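Local coordinates for penaeus monodon metallodensovirus major capsid protein (Penaeus monodon metallodensovirus, PDB 6WH7) that builds the icosahedral capsid of a shrimp-infecting densovirus, sixty copies associating into the closed protein shell of a parvovirus, at residues V177-S182 and L186-S191; L333-I336 and I341-I344; P240-S245 and G360-L365; G270-F275 and I344-T349. All coordinates share one frame; numbering follows the deposited sequence.

In the fold
Contacts 1 and 2 are partly buried and meet in one small antiparallel sheet, where strands 169-179 and 340-345 are neighbours; the backbones of Trp178 and Ile341 bond there, and Tyr188 packs on Ile341. Contact 4 starts on the same strand as contact 2 ends, sharing Ile344, but is fully buried and packs the chain against strand 270-274 of the barrel. Contact 3, also buried, lies across the chain's centre from contact 1 and close to other subunits. The chemistry differs accordingly: stacked rings and hydrogen bonds in contact 1, hairpin bonding in contact 2, one amide-carbonyl bond in contact 3, and CH-pi and aromatic packing with no hydrogen bond across in contact 4.

Contact 1: V177-S182 and L186-S191; sequences VWPVSS and LDYVAS
The carbonyl oxygen of Pro179 is approached by the backbone N of Ser182, within its own segment, and by the phenol of Tyr188 across the contact. The bond from Ser182 N to Pro179 O, 3.2 Å, is sound and closes a type I beta turn over residues 179-182. The Tyr188 hydroxyl probably bonds to the same oxygen, which lies at the edge of the tyrosine ring, near its plane; the modelled separation of Tyr188 OH from Pro179 O, 2.4 Å, is too short to trust. Behind the hydroxyl, the Tyr188 ring packs against one face of the Trp178 indole in an offset stack. The centroids of the Tyr188 ring and the five-membered ring of Trp178 are 4.4 Å apart, with the planes inclined by 28°. Each side chain also presents a methylene to the other: Tyr188 CB sits over the pyrrole face, 3.5 Å from the ring centroid, and Trp178 CB lies over the phenol ring. With CG anti to the carbonyl carbon (chi1 -71°), the indole swings along the partner segment, and Trp178 NE1 donates to Val189 O in a long, bent bond (3.3 Å, 139° at the hydrogen). That oxygen is in the indole plane, but the nitrogen stands above the carbonyl plane. Tryptophan and tyrosine suit this place because each offers a broad apolar face with a polar group at its rim. Trp178 CZ2 reaches Ala190 CB at 4.3 Å. This aromatic pair joins the end of strand 169-179 to edge strand 189-191, within the long insertion between strands E and F of the parvoviral jelly roll.

Contact 2: L333-I336 and I341-I344; sequences LVSI and INNI
Asn342 reaches Ser335 through CB, CG and ND2. Its CB lies 3.3 Å from Ser335 OG, CG runs on past the same hydroxyl, and at the tip Asn342 ND2 donates a hydrogen bond to Ser335 OG over 3.0 Å. The serine oxygen is tilted modestly out of the amide plane. It meets the amide because it stands anti to its own backbone N (chi1 180°). Small and hydroxylated, serine can accept this bond at close quarters. Asn343 OD1 lies 3.7 Å from Ser335 CB. Between the backbones, Asn342 N donates to Ser335 O at 2.8 Å. The same oxygen also has a CA-H contact from Ile341 CA at 3.5 Å. These bonds belong to the beta hairpin of strands 335-337 and 340-345, in the part of the chain that follows the last barrel strand. Its antiparallel non-hydrogen-bonded pair is Ile336 with Ile341, whose CA atoms are 4.6 Å apart. Asn342 departs from extended geometry (psi -46°), and its CA-CB bond points at the partner strand. On the isoleucine face the contact is purely apolar. The branched chain of Ile336 is folded at its second torsion (chi2 -64°), carrying Ile336 CD1 inward to meet Ile341 CG1 at 3.4 Å. Ile341 has an extended chain and is buried more deeply, with Trp178 and Tyr188 packing against it. Its backbone bonds to Trp178, which adds strand 169-179 to the hairpin as a third strand.

Contact 3: P240-S245 and G360-L365; sequences PQNNDS and GKMSML
Asn242 and Met362 both carry CG anti to the carbonyl carbon. In the asparagine this torsion (chi1 -72°) brings the amide to Met362 O, and in the methionine it sends the thioether chain toward the 240-245 loop. Their CA atoms are nearest across the contact yet still 7.2 Å apart, so no strand pairing forms, and the join runs from a side chain of each segment to a backbone oxygen of the other. Asn242 ND2 donates to Met362 O at 2.8 Å. The N-H...O angle of 145° is somewhat bent, but the geometry is otherwise good: the nitrogen sits in the carbonyl plane on a lone pair of the oxygen, and that oxygen lies in the asparagine amide plane. The amide's other end is also held, for Asn242 OD1 accepts from Ala248 N, while ND2 has a further weak bond to Val263 O. Asparagine suits this buried place because one short amide can donate and accept together, and bonds at both ends fix its rotation. Met362 adds apolar cover. Its CB comes to 3.6 Å from Asn242 ND2, and the chain runs extended through chi2 before turning at the sulfur (chi3 -86°). Met362 SD ends 4.0 Å from Pro240 O, a loose packing contact, and the side chain also packs on Leu226. The 240-245 loop belongs to the long connection between barrel strands 218-222 and 270-274. Segment 360-365 leads into strand 363-368, which pairs antiparallel with strand 257-262, while Ile258 of a second subunit packs on Asn242 and a third subunit bonds to the backbone of Leu365.

Contact 4: G270-F275 and I344-T349; sequences GHYLSF and IQFGPT
Gly270 meets Phe346 through a CH-pi contact, the main feature of this join. Gly270 CA stands 3.5 Å from the centroid of the phenylalanine ring, 19° off its normal, somewhat toward the CD1 side. Having no side chain, the glycine lets its backbone settle over the ring face. The opposite face of Phe346 is covered by Ile344 CG2 from its own segment, lying 3.5 Å above the ring plane, so the ring is sandwiched between a strand backbone and a methyl group. Aromatic packing forms the second group. Tyr272 approaches Phe346 from the opposite direction, and the two rings meet obliquely at 76°, with centroids 5.4 Å apart. Tyr272 CZ lies 3.8 Å from Phe346 CE2, and the hydroxyl passes close to the same border of the ring. Phe346 reaches these neighbours because CG is anti to its carbonyl carbon (chi1 -73°), which points the ring at the barrel strand. Flat and wholly apolar, phenylalanine suits a site where no hydrogen bond crosses between the segments. Tyr272 also stacks on Phe205, so its ring is held from beyond the contact as well. Among the polar groups, His271 ND1 bonds to Tyr126 OH, and the backbone of strand 270-274 bonds to strands 79-83 and 157-162. Strand 340-345 ends at Gln345; beyond Phe346 the chain turns at Gly347, whose positive phi glycine accommodates readily. Strand 270-274 corresponds to strand H of the CHEF sheet in the viral jelly roll, and Phe346, from the C-terminal extension, packs against its first residue, Gly270.

Contact 1: V177-S182 and L186-S191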
loop_
_atom_site.group_PDB
_atom_site.type_symbol
_atom_site.label_atom_id
_atom_site.label_comp_id
_atom_site.label_asym_id
_atom_site.label_seq_id
_atom_site.Cartn_x
_atom_site.Cartn_y
_atom_site.Cartn_z
ATOM N N VAL A 177 8.862 60.744 -95.354
ATOM C CA VAL A 177 9.022 59.374 -95.800
ATOM C C VAL A 177 9.735 58.609 -94.691
ATOM O O VAL A 177 10.286 59.194 -93.762
ATOM C CB VAL A 177 9.784 59.281 -97.136
ATOM C CG1 VAL A 177 11.265 59.533 -96.938
ATOM C CG2 VAL A 177 9.500 57.969 -97.816
ATOM N N TRP A 178 9.711 57.281 -94.794
ATOM C CA TRP A 178 10.212 56.379 -93.760
ATOM C C TRP A 178 11.372 55.559 -94.305
ATOM O O TRP A 178 11.178 54.421 -94.752
ATOM C CB TRP A 178 9.110 55.457 -93.253
ATOM C CG TRP A 178 8.094 56.137 -92.429
ATOM C CD1 TRP A 178 8.109 57.425 -92.018
ATOM C CD2 TRP A 178 6.906 55.558 -91.896
ATOM N NE1 TRP A 178 7.006 57.693 -91.259
ATOM C CE2 TRP A 178 6.248 56.558 -91.169
ATOM C CE3 TRP A 178 6.332 54.290 -91.966
ATOM C CZ2 TRP A 178 5.048 56.332 -90.517
ATOM C CZ3 TRP A 178 5.147 54.070 -91.321
ATOM C CH2 TRP A 178 4.516 55.083 -90.603
ATOM N N PRO A 179 12.587 56.101 -94.289
ATOM C CA PRO A 179 13.739 55.325 -94.749
ATOM C C PRO A 179 13.937 54.094 -93.885
ATOM O O PRO A 179 13.831 54.149 -92.661
ATOM C CB PRO A 179 14.901 56.307 -94.599
ATOM C CG PRO A 179 14.270 57.632 -94.652
ATOM C CD PRO A 179 12.971 57.476 -93.947
ATOM N N VAL A 180 14.224 52.966 -94.535
ATOM C CA VAL A 180 14.433 51.750 -93.771
ATOM C C VAL A 180 15.785 51.793 -93.083
ATOM O O VAL A 180 16.006 51.069 -92.109
ATOM C CB VAL A 180 14.312 50.508 -94.673
ATOM C CG1 VAL A 180 15.571 50.301 -95.480
ATOM C CG2 VAL A 180 13.972 49.302 -93.878
ATOM N N SER A 181 16.693 52.644 -93.560
ATOM C CA SER A 181 17.996 52.829 -92.944
ATOM C C SER A 181 17.939 53.719 -91.720
ATOM O O SER A 181 18.929 53.818 -90.993
ATOM C CB SER A 181 18.969 53.429 -93.951
ATOM O OG SER A 181 18.556 54.728 -94.327
ATOM N N SER A 182 16.824 54.397 -91.507
ATOM C CA SER A 182 16.617 55.258 -90.359
ATOM C C SER A 182 15.856 54.560 -89.245
ATOM O O SER A 182 15.431 55.220 -88.297
ATOM C CB SER A 182 15.891 56.523 -90.788
ATOM O OG SER A 182 15.762 57.394 -89.695
ATOM N N LEU A 186 14.123 56.672 -83.875
ATOM C CA LEU A 186 12.711 56.500 -84.174
ATOM C C LEU A 186 12.244 57.834 -84.723
ATOM O O LEU A 186 11.873 58.746 -83.990
ATOM C CB LEU A 186 11.974 56.104 -82.905
ATOM C CG LEU A 186 12.512 54.835 -82.249
ATOM C CD1 LEU A 186 11.978 54.684 -80.852
ATOM C CD2 LEU A 186 12.146 53.627 -83.065
ATOM N N ASP A 187 12.273 57.935 -86.046
ATOM C CA ASP A 187 11.842 59.118 -86.763
ATOM C C ASP A 187 10.562 58.928 -87.554
ATOM O O ASP A 187 10.145 59.862 -88.241
ATOM C CB ASP A 187 12.956 59.611 -87.683
ATOM C CG ASP A 187 13.423 58.553 -88.631
ATOM O OD1 ASP A 187 13.041 57.382 -88.451
ATOM O OD2 ASP A 187 14.169 58.891 -89.570
ATOM N N TYR A 188 9.944 57.754 -87.522
ATOM C CA TYR A 188 8.803 57.532 -88.396
ATOM C C TYR A 188 7.609 58.238 -87.783
ATOM O O TYR A 188 7.118 57.838 -86.727
ATOM C CB TYR A 188 8.515 56.045 -88.569
ATOM C CG TYR A 188 9.621 55.247 -89.203
ATOM C CD1 TYR A 188 10.503 55.828 -90.088
ATOM C CD2 TYR A 188 9.730 53.891 -88.973
ATOM C CE1 TYR A 188 11.497 55.095 -90.676
ATOM C CE2 TYR A 188 10.718 53.150 -89.564
ATOM C CZ TYR A 188 11.596 53.755 -90.415
ATOM O OH TYR A 188 12.581 53.018 -91.011
ATOM N N VAL A 189 7.110 59.259 -88.467
ATOM C CA VAL A 189 6.049 60.104 -87.948
ATOM C C VAL A 189 4.792 59.838 -88.752
ATOM O O VAL A 189 4.825 59.803 -89.987
ATOM C CB VAL A 189 6.428 61.596 -87.981
ATOM C CG1 VAL A 189 7.541 61.874 -87.031
ATOM C CG2 VAL A 189 6.872 61.988 -89.341
ATOM N N ALA A 190 3.693 59.625 -88.050
ATOM C CA ALA A 190 2.388 59.481 -88.658
ATOM C C ALA A 190 1.473 60.546 -88.094
ATOM O O ALA A 190 1.467 60.793 -86.888
ATOM C CB ALA A 190 1.808 58.108 -88.390
ATOM N N SER A 191 0.711 61.181 -88.964
ATOM C CA SER A 191 -0.285 62.156 -88.553
ATOM C C SER A 191 -1.642 61.482 -88.637
ATOM O O SER A 191 -2.141 61.212 -89.733
ATOM C CB SER A 191 -0.226 63.402 -89.432
ATOM O OG SER A 191 -1.201 64.348 -89.036
#

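Contact 2: L333-I336 and I341-I344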
loop_
_atom_site.group_PDB
_atom_site.type_symbol
_atom_site.label_atom_id
_atom_site.label_comp_id
_atom_site.label_asym_id
_atom_site.label_seq_id
_atom_site.Cartn_x
_atom_site.Cartn_y
_atom_site.Cartn_z
ATOM N N LEU A 333 5.829 40.672 -95.221
ATOM C CA LEU A 333 6.881 41.653 -95.356
ATOM C C LEU A 333 6.320 43.031 -95.065
ATOM O O LEU A 333 5.155 43.316 -95.347
ATOM C CB LEU A 333 7.464 41.627 -96.764
ATOM C CG LEU A 333 7.964 40.274 -97.247
ATOM C CD1 LEU A 333 8.495 40.405 -98.652
ATOM C CD2 LEU A 333 8.995 39.702 -96.319
ATOM N N VAL A 334 7.154 43.886 -94.484
ATOM C CA VAL A 334 6.812 45.294 -94.453
ATOM C C VAL A 334 6.810 45.802 -95.885
ATOM O O VAL A 334 7.570 45.329 -96.737
ATOM C CB VAL A 334 7.794 46.082 -93.571
ATOM C CG1 VAL A 334 7.812 45.508 -92.193
ATOM C CG2 VAL A 334 9.169 46.038 -94.143
ATOM N N SER A 335 5.933 46.751 -96.169
ATOM C CA SER A 335 5.838 47.261 -97.526
ATOM C C SER A 335 6.994 48.222 -97.760
ATOM O O SER A 335 7.084 49.265 -97.110
ATOM C CB SER A 335 4.495 47.948 -97.742
ATOM O OG SER A 335 4.394 48.457 -99.056
ATOM N N ILE A 336 7.869 47.870 -98.695
ATOM C CA ILE A 336 9.076 48.629 -98.988
ATOM C C ILE A 336 9.105 48.899 -100.479
ATOM O O ILE A 336 8.982 47.970 -101.282
ATOM C CB ILE A 336 10.355 47.873 -98.585
ATOM C CG1 ILE A 336 10.344 47.494 -97.115
ATOM C CG2 ILE A 336 11.569 48.724 -98.851
ATOM C CD1 ILE A 336 10.347 48.642 -96.233
ATOM N N ILE A 341 9.904 52.763 -96.300
ATOM C CA ILE A 341 8.758 52.000 -95.821
ATOM C C ILE A 341 7.483 52.708 -96.256
ATOM O O ILE A 341 7.290 53.892 -95.969
ATOM C CB ILE A 341 8.798 51.837 -94.298
ATOM C CG1 ILE A 341 10.046 51.080 -93.869
ATOM C CG2 ILE A 341 7.580 51.097 -93.824
ATOM C CD1 ILE A 341 10.247 51.046 -92.395
ATOM N N ASN A 342 6.608 51.983 -96.947
ATOM C CA ASN A 342 5.373 52.575 -97.445
ATOM C C ASN A 342 4.354 52.738 -96.333
ATOM O O ASN A 342 3.715 53.787 -96.211
ATOM C CB ASN A 342 4.806 51.712 -98.564
ATOM C CG ASN A 342 5.649 51.756 -99.797
ATOM O OD1 ASN A 342 6.369 52.723 -100.023
ATOM N ND2 ASN A 342 5.588 50.706 -100.597
ATOM N N ASN A 343 4.180 51.703 -95.526
ATOM C CA ASN A 343 3.271 51.747 -94.397
ATOM C C ASN A 343 3.702 50.673 -93.418
ATOM O O ASN A 343 4.453 49.761 -93.766
ATOM C CB ASN A 343 1.815 51.571 -94.845
ATOM C CG ASN A 343 1.574 50.273 -95.587
ATOM O OD1 ASN A 343 2.078 49.219 -95.218
ATOM N ND2 ASN A 343 0.830 50.358 -96.676
ATOM N N ILE A 344 3.235 50.799 -92.184
ATOM C CA ILE A 344 3.484 49.802 -91.157
ATOM C C ILE A 344 2.142 49.286 -90.671
ATOM O O ILE A 344 1.285 50.066 -90.245
ATOM C CB ILE A 344 4.321 50.357 -89.996
ATOM C CG1 ILE A 344 5.735 50.668 -90.471
ATOM C CG2 ILE A 344 4.385 49.360 -88.876
ATOM C CD1 ILE A 344 6.570 51.390 -89.455
#

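Contact 3: P240-S245 and G360-L365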
loop_
_atom_site.group_PDB
_atom_site.type_symbol
_atom_site.label_atom_id
_atom_site.label_comp_id
_atom_site.label_asym_id
_atom_site.label_seq_id
_atom_site.Cartn_x
_atom_site.Cartn_y
_atom_site.Cartn_z
ATOM N N PRO A 240 7.342 37.264 -87.022
ATOM C CA PRO A 240 6.209 36.386 -87.318
ATOM C C PRO A 240 5.000 36.700 -86.448
ATOM O O PRO A 240 5.087 36.745 -85.222
ATOM C CB PRO A 240 6.775 35.000 -87.028
ATOM C CG PRO A 240 8.218 35.150 -87.296
ATOM C CD PRO A 240 8.593 36.514 -86.861
ATOM N N GLN A 241 3.859 36.914 -87.100
ATOM C CA GLN A 241 2.631 37.302 -86.423
ATOM C C GLN A 241 1.449 36.730 -87.173
ATOM O O GLN A 241 1.446 36.703 -88.400
ATOM C CB GLN A 241 2.466 38.818 -86.354
ATOM C CG GLN A 241 3.482 39.529 -85.529
ATOM C CD GLN A 241 3.344 41.008 -85.642
ATOM O OE1 GLN A 241 2.740 41.512 -86.569
ATOM N NE2 GLN A 241 3.935 41.720 -84.719
ATOM N N ASN A 242 0.439 36.309 -86.432
ATOM C CA ASN A 242 -0.832 35.874 -86.992
ATOM C C ASN A 242 -1.848 36.965 -86.692
ATOM O O ASN A 242 -2.233 37.153 -85.538
ATOM C CB ASN A 242 -1.244 34.535 -86.396
ATOM C CG ASN A 242 -0.392 33.393 -86.894
ATOM O OD1 ASN A 242 0.118 33.425 -88.005
ATOM N ND2 ASN A 242 -0.210 32.389 -86.059
ATOM N N ASN A 243 -2.282 37.680 -87.724
ATOM C CA ASN A 243 -3.024 38.919 -87.555
ATOM C C ASN A 243 -4.137 38.998 -88.580
ATOM O O ASN A 243 -4.282 38.136 -89.445
ATOM C CB ASN A 243 -2.130 40.144 -87.747
ATOM C CG ASN A 243 -1.111 40.283 -86.682
ATOM O OD1 ASN A 243 -1.265 39.751 -85.596
ATOM N ND2 ASN A 243 -0.058 41.016 -86.973
ATOM N N ASP A 244 -4.906 40.080 -88.495
ATOM C CA ASP A 244 -5.710 40.506 -89.628
ATOM C C ASP A 244 -4.839 40.957 -90.787
ATOM O O ASP A 244 -5.255 40.873 -91.944
ATOM C CB ASP A 244 -6.627 41.650 -89.212
ATOM C CG ASP A 244 -5.866 42.790 -88.572
ATOM O OD1 ASP A 244 -4.712 42.577 -88.162
ATOM O OD2 ASP A 244 -6.394 43.916 -88.529
ATOM N N SER A 245 -3.667 41.505 -90.487
ATOM C CA SER A 245 -2.781 42.013 -91.520
ATOM C C SER A 245 -1.910 40.923 -92.117
ATOM O O SER A 245 -1.574 40.978 -93.303
ATOM C CB SER A 245 -1.901 43.122 -90.946
ATOM O OG SER A 245 -2.679 44.206 -90.483
ATOM N N GLY A 360 -0.477 29.421 -77.420
ATOM C CA GLY A 360 0.781 28.927 -77.930
ATOM C C GLY A 360 0.682 28.311 -79.307
ATOM O O GLY A 360 -0.389 28.128 -79.882
ATOM N N LYS A 361 1.856 27.983 -79.841
ATOM C CA LYS A 361 2.004 27.270 -81.103
ATOM C C LYS A 361 1.339 28.037 -82.236
ATOM O O LYS A 361 0.205 27.742 -82.620
ATOM C CB LYS A 361 1.454 25.851 -81.012
ATOM C CG LYS A 361 1.901 24.999 -82.178
ATOM C CD LYS A 361 1.329 23.595 -82.173
ATOM C CE LYS A 361 -0.086 23.578 -82.714
ATOM N NZ LYS A 361 -0.618 22.199 -82.817
ATOM N N MET A 362 2.015 29.069 -82.730
ATOM C CA MET A 362 1.486 29.891 -83.807
ATOM C C MET A 362 1.237 29.141 -85.105
ATOM O O MET A 362 0.710 29.744 -86.041
ATOM C CB MET A 362 2.428 31.051 -84.087
ATOM C CG MET A 362 2.302 32.178 -83.113
ATOM S SD MET A 362 3.318 33.558 -83.614
ATOM C CE MET A 362 4.841 33.061 -82.874
ATOM N N SER A 363 1.614 27.874 -85.217
ATOM C CA SER A 363 1.369 27.147 -86.451
ATOM C C SER A 363 0.903 25.738 -86.146
ATOM O O SER A 363 1.145 25.201 -85.071
ATOM C CB SER A 363 2.615 27.070 -87.323
ATOM O OG SER A 363 3.601 26.282 -86.695
ATOM N N MET A 364 0.246 25.132 -87.124
ATOM C CA MET A 364 -0.092 23.722 -87.075
ATOM C C MET A 364 0.299 23.095 -88.400
ATOM O O MET A 364 0.672 23.780 -89.351
ATOM C CB MET A 364 -1.578 23.483 -86.794
ATOM C CG MET A 364 -2.498 23.767 -87.950
ATOM S SD MET A 364 -4.177 23.330 -87.510
ATOM C CE MET A 364 -4.055 21.552 -87.529
ATOM N N LEU A 365 0.230 21.782 -88.451
ATOM C CA LEU A 365 0.660 21.028 -89.616
ATOM C C LEU A 365 -0.608 20.468 -90.248
ATOM O O LEU A 365 -1.294 19.642 -89.643
ATOM C CB LEU A 365 1.639 19.943 -89.187
ATOM C CG LEU A 365 2.739 19.535 -90.142
ATOM C CD1 LEU A 365 3.220 20.747 -90.884
ATOM C CD2 LEU A 365 3.862 18.977 -89.324
#

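Contact 4: G270-F275 and I344-T349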
loop_
_atom_site.group_PDB
_atom_site.type_symbol
_atom_site.label_atom_id
_atom_site.label_comp_id
_atom_site.label_asym_id
_atom_site.label_seq_id
_atom_site.Cartn_x
_atom_site.Cartn_y
_atom_site.Cartn_z
ATOM N N GLY A 270 0.426 48.216 -81.916
ATOM C CA GLY A 270 1.192 49.360 -82.368
ATOM C C GLY A 270 1.741 50.121 -81.193
ATOM O O GLY A 270 1.009 50.447 -80.255
ATOM N N HIS A 271 3.036 50.387 -81.216
ATOM C CA HIS A 271 3.646 51.237 -80.211
ATOM C C HIS A 271 3.949 52.591 -80.820
ATOM O O HIS A 271 4.417 52.687 -81.954
ATOM C CB HIS A 271 4.902 50.624 -79.608
ATOM C CG HIS A 271 4.630 49.438 -78.743
ATOM N ND1 HIS A 271 5.627 48.746 -78.099
ATOM C CD2 HIS A 271 3.476 48.803 -78.440
ATOM C CE1 HIS A 271 5.097 47.755 -77.408
ATOM N NE2 HIS A 271 3.794 47.763 -77.606
ATOM N N TYR A 272 3.658 53.630 -80.056
ATOM C CA TYR A 272 3.595 54.987 -80.556
ATOM C C TYR A 272 4.160 55.916 -79.503
ATOM O O TYR A 272 3.902 55.741 -78.312
ATOM C CB TYR A 272 2.153 55.368 -80.865
ATOM C CG TYR A 272 1.517 54.538 -81.943
ATOM C CD1 TYR A 272 2.004 54.544 -83.234
ATOM C CD2 TYR A 272 0.485 53.677 -81.643
ATOM C CE1 TYR A 272 1.426 53.777 -84.205
ATOM C CE2 TYR A 272 -0.086 52.902 -82.601
ATOM C CZ TYR A 272 0.386 52.953 -83.878
ATOM O OH TYR A 272 -0.200 52.167 -84.831
ATOM N N LEU A 273 4.935 56.892 -79.944
ATOM C CA LEU A 273 5.424 57.946 -79.077
ATOM C C LEU A 273 4.767 59.253 -79.473
ATOM O O LEU A 273 4.582 59.533 -80.658
ATOM C CB LEU A 273 6.943 58.065 -79.143
ATOM C CG LEU A 273 7.643 56.846 -78.565
ATOM C CD1 LEU A 273 9.129 56.951 -78.730
ATOM C CD2 LEU A 273 7.282 56.685 -77.117
ATOM N N SER A 274 4.410 60.046 -78.474
ATOM C CA SER A 274 3.640 61.251 -78.712
ATOM C C SER A 274 3.911 62.214 -77.574
ATOM O O SER A 274 4.377 61.823 -76.505
ATOM C CB SER A 274 2.149 60.933 -78.823
ATOM O OG SER A 274 1.392 62.095 -79.068
ATOM N N PHE A 275 3.622 63.482 -77.820
ATOM C CA PHE A 275 3.747 64.448 -76.753
ATOM C C PHE A 275 2.392 65.061 -76.451
ATOM O O PHE A 275 1.540 65.158 -77.337
ATOM C CB PHE A 275 4.741 65.557 -77.104
ATOM C CG PHE A 275 6.138 65.074 -77.266
ATOM C CD1 PHE A 275 6.931 64.839 -76.169
ATOM C CD2 PHE A 275 6.663 64.863 -78.518
ATOM C CE1 PHE A 275 8.208 64.393 -76.317
ATOM C CE2 PHE A 275 7.946 64.419 -78.665
ATOM C CZ PHE A 275 8.716 64.185 -77.566
ATOM N N ILE A 344 3.235 50.799 -92.184
ATOM C CA ILE A 344 3.484 49.802 -91.157
ATOM C C ILE A 344 2.142 49.286 -90.671
ATOM O O ILE A 344 1.285 50.066 -90.245
ATOM C CB ILE A 344 4.321 50.357 -89.996
ATOM C CG1 ILE A 344 5.735 50.668 -90.471
ATOM C CG2 ILE A 344 4.385 49.360 -88.876
ATOM C CD1 ILE A 344 6.570 51.390 -89.455
ATOM N N GLN A 345 1.961 47.980 -90.758
ATOM C CA GLN A 345 0.802 47.275 -90.247
ATOM C C GLN A 345 1.120 46.764 -88.854
ATOM O O GLN A 345 2.258 46.398 -88.566
ATOM C CB GLN A 345 0.461 46.110 -91.162
ATOM C CG GLN A 345 0.096 46.528 -92.549
ATOM C CD GLN A 345 0.036 45.361 -93.489
ATOM O OE1 GLN A 345 0.693 44.347 -93.272
ATOM N NE2 GLN A 345 -0.756 45.490 -94.543
ATOM N N PHE A 346 0.121 46.751 -87.975
ATOM C CA PHE A 346 0.358 46.263 -86.620
ATOM C C PHE A 346 -0.452 45.017 -86.289
ATOM O O PHE A 346 0.140 43.945 -86.161
ATOM C CB PHE A 346 0.159 47.378 -85.602
ATOM C CG PHE A 346 1.265 48.375 -85.623
ATOM C CD1 PHE A 346 2.497 48.047 -85.099
ATOM C CD2 PHE A 346 1.087 49.626 -86.158
ATOM C CE1 PHE A 346 3.522 48.943 -85.113
ATOM C CE2 PHE A 346 2.115 50.526 -86.169
ATOM C CZ PHE A 346 3.331 50.182 -85.643
ATOM N N GLY A 347 -1.761 45.100 -86.130
ATOM C CA GLY A 347 -2.490 43.883 -85.889
ATOM C C GLY A 347 -2.166 43.233 -84.558
ATOM O O GLY A 347 -1.537 42.178 -84.507
ATOM N N PRO A 348 -2.512 43.885 -83.456
ATOM C CA PRO A 348 -2.264 43.291 -82.140
ATOM C C PRO A 348 -2.949 41.947 -81.985
ATOM O O PRO A 348 -3.812 41.552 -82.769
ATOM C CB PRO A 348 -2.867 44.315 -81.180
ATOM C CG PRO A 348 -3.899 44.977 -81.968
ATOM C CD PRO A 348 -3.341 45.091 -83.344
ATOM N N THR A 349 -2.531 41.219 -80.961
ATOM C CA THR A 349 -3.330 40.092 -80.515
ATOM C C THR A 349 -4.614 40.653 -79.925
ATOM O O THR A 349 -4.580 41.393 -78.939
ATOM C CB THR A 349 -2.562 39.275 -79.481
ATOM O OG1 THR A 349 -1.369 38.752 -80.071
ATOM C CG2 THR A 349 -3.381 38.142 -78.990
#